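Local coordinates for protein xylan esterase 1 (Thermoanaerobacterium sp. 'JW/SL YS485', PDB 3FCY) that probably hydrolyses acetyl esters of xylan as a calcium-binding carbohydrate esterase of family CE7, with an alpha/beta-hydrolase fold, at residues 30-41 with 302-312. Residues are numbered along the deposited sequence; the frame is centred on the assembly and turned at random.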
loop_
_atom_site.group_PDB
_atom_site.type_symbol
_atom_site.label_atom_id
_atom_site.label_comp_id
_atom_site.label_asym_id
_atom_site.label_seq_id
_atom_site.Cartn_x
_atom_site.Cartn_y
_atom_site.Cartn_z
ATOM N N PHE A 30 11.600 -11.661 -10.840
ATOM C CA PHE A 30 10.399 -11.430 -11.688
ATOM C C PHE A 30 10.757 -11.544 -13.168
ATOM O O PHE A 30 9.899 -11.372 -14.037
ATOM C CB PHE A 30 9.798 -10.052 -11.390
ATOM C CG PHE A 30 10.697 -8.901 -11.752
ATOM C CD1 PHE A 30 10.762 -8.434 -13.064
ATOM C CD2 PHE A 30 11.487 -8.287 -10.782
ATOM C CE1 PHE A 30 11.601 -7.373 -13.404
ATOM C CE2 PHE A 30 12.331 -7.224 -11.113
ATOM C CZ PHE A 30 12.386 -6.767 -12.429
ATOM N N ASP A 31 12.029 -11.823 -13.445
ATOM C CA ASP A 31 12.509 -11.992 -14.815
ATOM C C ASP A 31 13.647 -13.012 -14.805
ATOM O O ASP A 31 14.188 -13.332 -13.747
ATOM C CB ASP A 31 13.013 -10.665 -15.393
ATOM C CG ASP A 31 12.866 -10.596 -16.908
ATOM O OD1 ASP A 31 13.046 -11.637 -17.574
ATOM O OD2 ASP A 31 12.572 -9.503 -17.435
ATOM N N MET A 32 14.010 -13.517 -15.979
ATOM C CA MET A 32 15.076 -14.510 -16.091
ATOM C C MET A 32 16.423 -14.002 -15.570
ATOM O O MET A 32 16.669 -12.799 -15.520
ATOM C CB MET A 32 15.220 -14.956 -17.549
ATOM C CG MET A 32 15.484 -13.819 -18.528
ATOM S SD MET A 32 15.702 -14.394 -20.228
ATOM C CE MET A 32 13.992 -14.559 -20.765
ATOM N N PRO A 33 17.312 -14.926 -15.166
ATOM C CA PRO A 33 18.632 -14.546 -14.653
ATOM C C PRO A 33 19.499 -13.904 -15.734
ATOM O O PRO A 33 19.325 -14.177 -16.923
ATOM C CB PRO A 33 19.201 -15.872 -14.155
ATOM C CG PRO A 33 18.588 -16.869 -15.099
ATOM C CD PRO A 33 17.154 -16.392 -15.171
ATOM N N LEU A 34 20.428 -13.052 -15.312
ATOM C CA LEU A 34 21.322 -12.351 -16.233
ATOM C C LEU A 34 21.930 -13.277 -17.280
ATOM O O LEU A 34 22.007 -12.929 -18.460
ATOM C CB LEU A 34 22.441 -11.657 -15.449
ATOM C CG LEU A 34 23.423 -10.814 -16.266
ATOM C CD1 LEU A 34 22.668 -9.720 -17.015
ATOM C CD2 LEU A 34 24.462 -10.207 -15.339
ATOM N N GLN A 35 22.362 -14.457 -16.842
ATOM C CA GLN A 35 22.962 -15.439 -17.737
ATOM C C GLN A 35 22.088 -15.662 -18.967
ATOM O O GLN A 35 22.588 -15.763 -20.089
ATOM C CB GLN A 35 23.169 -16.767 -16.992
ATOM C CG GLN A 35 21.921 -17.265 -16.261
ATOM C CD GLN A 35 22.136 -18.584 -15.527
ATOM O OE1 GLN A 35 23.023 -18.702 -14.676
ATOM N NE2 GLN A 35 21.315 -19.583 -15.850
ATOM N N LYS A 36 20.777 -15.726 -18.756
ATOM C CA LYS A 36 19.846 -15.948 -19.855
ATOM C C LYS A 36 19.416 -14.662 -20.565
ATOM O O LYS A 36 19.057 -14.689 -21.742
ATOM C CB LYS A 36 18.636 -16.733 -19.344
ATOM C CG LYS A 36 19.023 -18.140 -18.906
ATOM C CD LYS A 36 17.882 -18.901 -18.260
ATOM C CE LYS A 36 18.357 -20.279 -17.806
ATOM N NZ LYS A 36 17.325 -21.012 -17.017
ATOM N N LEU A 37 19.457 -13.537 -19.856
ATOM C CA LEU A 37 19.098 -12.255 -20.461
ATOM C C LEU A 37 20.053 -12.012 -21.623
ATOM O O LEU A 37 19.644 -11.610 -22.711
ATOM C CB LEU A 37 19.241 -11.117 -19.446
ATOM C CG LEU A 37 18.251 -11.068 -18.285
ATOM C CD1 LEU A 37 18.690 -10.006 -17.286
ATOM C CD2 LEU A 37 16.858 -10.765 -18.816
ATOM N N ARG A 38 21.334 -12.274 -21.374
ATOM C CA ARG A 38 22.389 -12.099 -22.368
ATOM C C ARG A 38 22.062 -12.772 -23.703
ATOM O O ARG A 38 22.487 -12.305 -24.757
ATOM C CB ARG A 38 23.703 -12.683 -21.840
ATOM C CG ARG A 38 24.167 -12.145 -20.492
ATOM C CD ARG A 38 24.829 -10.791 -20.624
ATOM N NE ARG A 38 25.491 -10.382 -19.385
ATOM C CZ ARG A 38 26.059 -9.193 -19.204
ATOM N NH1 ARG A 38 26.046 -8.297 -20.182
ATOM N NH2 ARG A 38 26.633 -8.899 -18.045
ATOM N N GLU A 39 21.306 -13.865 -23.653
ATOM C CA GLU A 39 20.955 -14.614 -24.859
ATOM C C GLU A 39 19.538 -14.373 -25.387
ATOM O O GLU A 39 19.220 -14.747 -26.513
ATOM C CB GLU A 39 21.133 -16.108 -24.588
ATOM C CG GLU A 39 22.424 -16.454 -23.873
ATOM C CD GLU A 39 23.465 -17.040 -24.797
ATOM O OE1 GLU A 39 23.925 -16.333 -25.722
ATOM O OE2 GLU A 39 23.820 -18.221 -24.594
ATOM N N TYR A 40 18.688 -13.758 -24.574
ATOM C CA TYR A 40 17.307 -13.499 -24.969
ATOM C C TYR A 40 17.196 -12.494 -26.119
ATOM O O TYR A 40 17.733 -11.386 -26.043
ATOM C CB TYR A 40 16.523 -13.002 -23.756
ATOM C CG TYR A 40 15.083 -12.665 -24.049
ATOM C CD1 TYR A 40 14.173 -13.656 -24.423
ATOM C CD2 TYR A 40 14.627 -11.353 -23.948
ATOM C CE1 TYR A 40 12.841 -13.344 -24.686
ATOM C CE2 TYR A 40 13.302 -11.031 -24.210
ATOM C CZ TYR A 40 12.416 -12.026 -24.576
ATOM O OH TYR A 40 11.108 -11.701 -24.825
ATOM N N THR A 41 16.483 -12.879 -27.176
ATOM C CA THR A 41 16.323 -12.016 -28.343
ATOM C C THR A 41 14.909 -11.482 -28.584
ATOM O O THR A 41 14.638 -10.893 -29.630
ATOM C CB THR A 41 16.789 -12.733 -29.623
ATOM O OG1 THR A 41 16.078 -13.969 -29.758
ATOM C CG2 THR A 41 18.291 -13.020 -29.559
ATOM N N PRO A 302 10.831 -4.377 -17.950
ATOM C CA PRO A 302 11.462 -5.663 -17.638
ATOM C C PRO A 302 12.834 -5.807 -18.286
ATOM O O PRO A 302 12.996 -5.547 -19.476
ATOM C CB PRO A 302 10.458 -6.674 -18.177
ATOM C CG PRO A 302 9.150 -5.990 -17.934
ATOM C CD PRO A 302 9.436 -4.572 -18.388
ATOM N N PRO A 303 13.840 -6.232 -17.505
ATOM C CA PRO A 303 15.205 -6.409 -18.009
ATOM C C PRO A 303 15.241 -7.198 -19.314
ATOM O O PRO A 303 15.999 -6.866 -20.225
ATOM C CB PRO A 303 15.898 -7.148 -16.871
ATOM C CG PRO A 303 15.202 -6.605 -15.657
ATOM C CD PRO A 303 13.749 -6.613 -16.084
ATOM N N SER A 304 14.411 -8.232 -19.407
ATOM C CA SER A 304 14.366 -9.062 -20.608
ATOM C C SER A 304 13.963 -8.280 -21.860
ATOM O O SER A 304 14.475 -8.540 -22.950
ATOM C CB SER A 304 13.421 -10.256 -20.400
ATOM O OG SER A 304 12.110 -9.841 -20.057
ATOM N N THR A 305 13.053 -7.320 -21.716
ATOM C CA THR A 305 12.635 -6.530 -22.874
ATOM C C THR A 305 13.757 -5.579 -23.289
ATOM O O THR A 305 13.885 -5.226 -24.460
ATOM C CB THR A 305 11.361 -5.704 -22.581
ATOM O OG1 THR A 305 11.633 -4.743 -21.552
ATOM C CG2 THR A 305 10.232 -6.618 -22.137
ATOM N N VAL A 306 14.568 -5.163 -22.321
ATOM C CA VAL A 306 15.684 -4.267 -22.606
ATOM C C VAL A 306 16.784 -5.049 -23.330
ATOM O O VAL A 306 17.349 -4.566 -24.310
ATOM C CB VAL A 306 16.242 -3.644 -21.304
ATOM C CG1 VAL A 306 17.509 -2.834 -21.594
ATOM C CG2 VAL A 306 15.181 -2.744 -20.675
ATOM N N PHE A 307 17.079 -6.259 -22.859
ATOM C CA PHE A 307 18.106 -7.066 -23.508
ATOM C C PHE A 307 17.674 -7.514 -24.894
ATOM O O PHE A 307 18.511 -7.724 -25.767
ATOM C CB PHE A 307 18.485 -8.280 -22.658
ATOM C CG PHE A 307 19.632 -8.022 -21.725
ATOM C CD1 PHE A 307 19.409 -7.613 -20.418
ATOM C CD2 PHE A 307 20.944 -8.139 -22.174
ATOM C CE1 PHE A 307 20.476 -7.322 -19.568
ATOM C CE2 PHE A 307 22.018 -7.849 -21.331
ATOM C CZ PHE A 307 21.782 -7.440 -20.027
ATOM N N ALA A 308 16.369 -7.650 -25.102
ATOM C CA ALA A 308 15.860 -8.051 -26.409
ATOM C C ALA A 308 16.235 -6.984 -27.437
ATOM O O ALA A 308 16.652 -7.298 -28.551
ATOM C CB ALA A 308 14.344 -8.222 -26.356
ATOM N N ALA A 309 16.087 -5.717 -27.062
ATOM C CA ALA A 309 16.426 -4.628 -27.967
ATOM C C ALA A 309 17.937 -4.611 -28.155
ATOM O O ALA A 309 18.429 -4.520 -29.273
ATOM C CB ALA A 309 15.957 -3.296 -27.396
ATOM N N TYR A 310 18.664 -4.705 -27.047
ATOM C CA TYR A 310 20.124 -4.708 -27.079
ATOM C C TYR A 310 20.677 -5.834 -27.960
ATOM O O TYR A 310 21.583 -5.617 -28.764
ATOM C CB TYR A 310 20.674 -4.873 -25.658
ATOM C CG TYR A 310 22.183 -4.929 -25.588
ATOM C CD1 TYR A 310 22.952 -3.776 -25.756
ATOM C CD2 TYR A 310 22.845 -6.138 -25.371
ATOM C CE1 TYR A 310 24.345 -3.824 -25.707
ATOM C CE2 TYR A 310 24.237 -6.198 -25.322
ATOM C CZ TYR A 310 24.979 -5.039 -25.489
ATOM O OH TYR A 310 26.351 -5.092 -25.427
ATOM N N ASN A 311 20.123 -7.033 -27.809
ATOM C CA ASN A 311 20.597 -8.181 -28.573
ATOM C C ASN A 311 20.221 -8.196 -30.048
ATOM O O ASN A 311 20.648 -9.080 -30.788
ATOM C CB ASN A 311 20.157 -9.486 -27.900
ATOM C CG ASN A 311 20.901 -9.741 -26.602
ATOM O OD1 ASN A 311 22.097 -9.454 -26.497
ATOM N ND2 ASN A 311 20.207 -10.292 -25.612
ATOM N N ASN A 312 19.433 -7.219 -30.482
ATOM C CA ASN A 312 19.052 -7.140 -31.887
ATOM C C ASN A 312 19.886 -6.089 -32.612
ATOM O O ASN A 312 19.766 -5.907 -33.825
ATOM C CB ASN A 312 17.562 -6.827 -32.021
ATOM C CG ASN A 312 16.703 -8.073 -31.941
ATOM O OD1 ASN A 312 16.781 -8.942 -32.807
ATOM N ND2 ASN A 312 15.888 -8.171 -30.899
HETATM O O HOH W 1 23.495 -9.873 -24.239
#
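The start of helix 303-310 in the alpha/beta-hydrolase fold, just beyond the predicted charge-relay acid D298, is held by the carboxylate of D31 from the N-terminal segment 30-41. D31 OD2 accepts two bonds: S304 OG reaches its syn lone pair at 2.7 Å, while S304 N comes from above the carboxylate plane at 3.0 Å, its N-H...O angle 160°. R239 bonds both partners, as a salt bridge to D31 OD1 and a hydrogen bond to S304 OG. An asparagine here, having no charge, would probably leave R239 without its salt-bridge mate and hold S304 less firmly.

Helix 303-310 is the helix of the beta-alpha-beta crossover joining the neighbouring parallel strands 289-295 and 317-322, and F307 also touches side chains of both strands. Over one face of its ring lies L37 CB, 4.0 Å from the centroid and offset toward the rim, evidence of a CH-pi contact. With L37 CG anti to the carbonyl carbon (chi1 -69°), its methyls spread across the first turn of the helix: CD2 comes 3.5 Å from S304 CA, and CD1 packs on P303 CB. The Y40 ring presents its edge, in plane, to S304 O, and its CE2 rests on A308 CB; its hydroxyl bonds D236.

Towards the helix's C-terminal end, N311 ND2 donates to Y40 O at 2.7 Å, with the acceptor near the amide plane, and weakly to L37 O. A water donating to both N311 OD1 and R38 O bridges the other side of this amide. N312 ND2 joins T41 O at 3.3 Å from above the carbonyl plane, while also donating to A308 O.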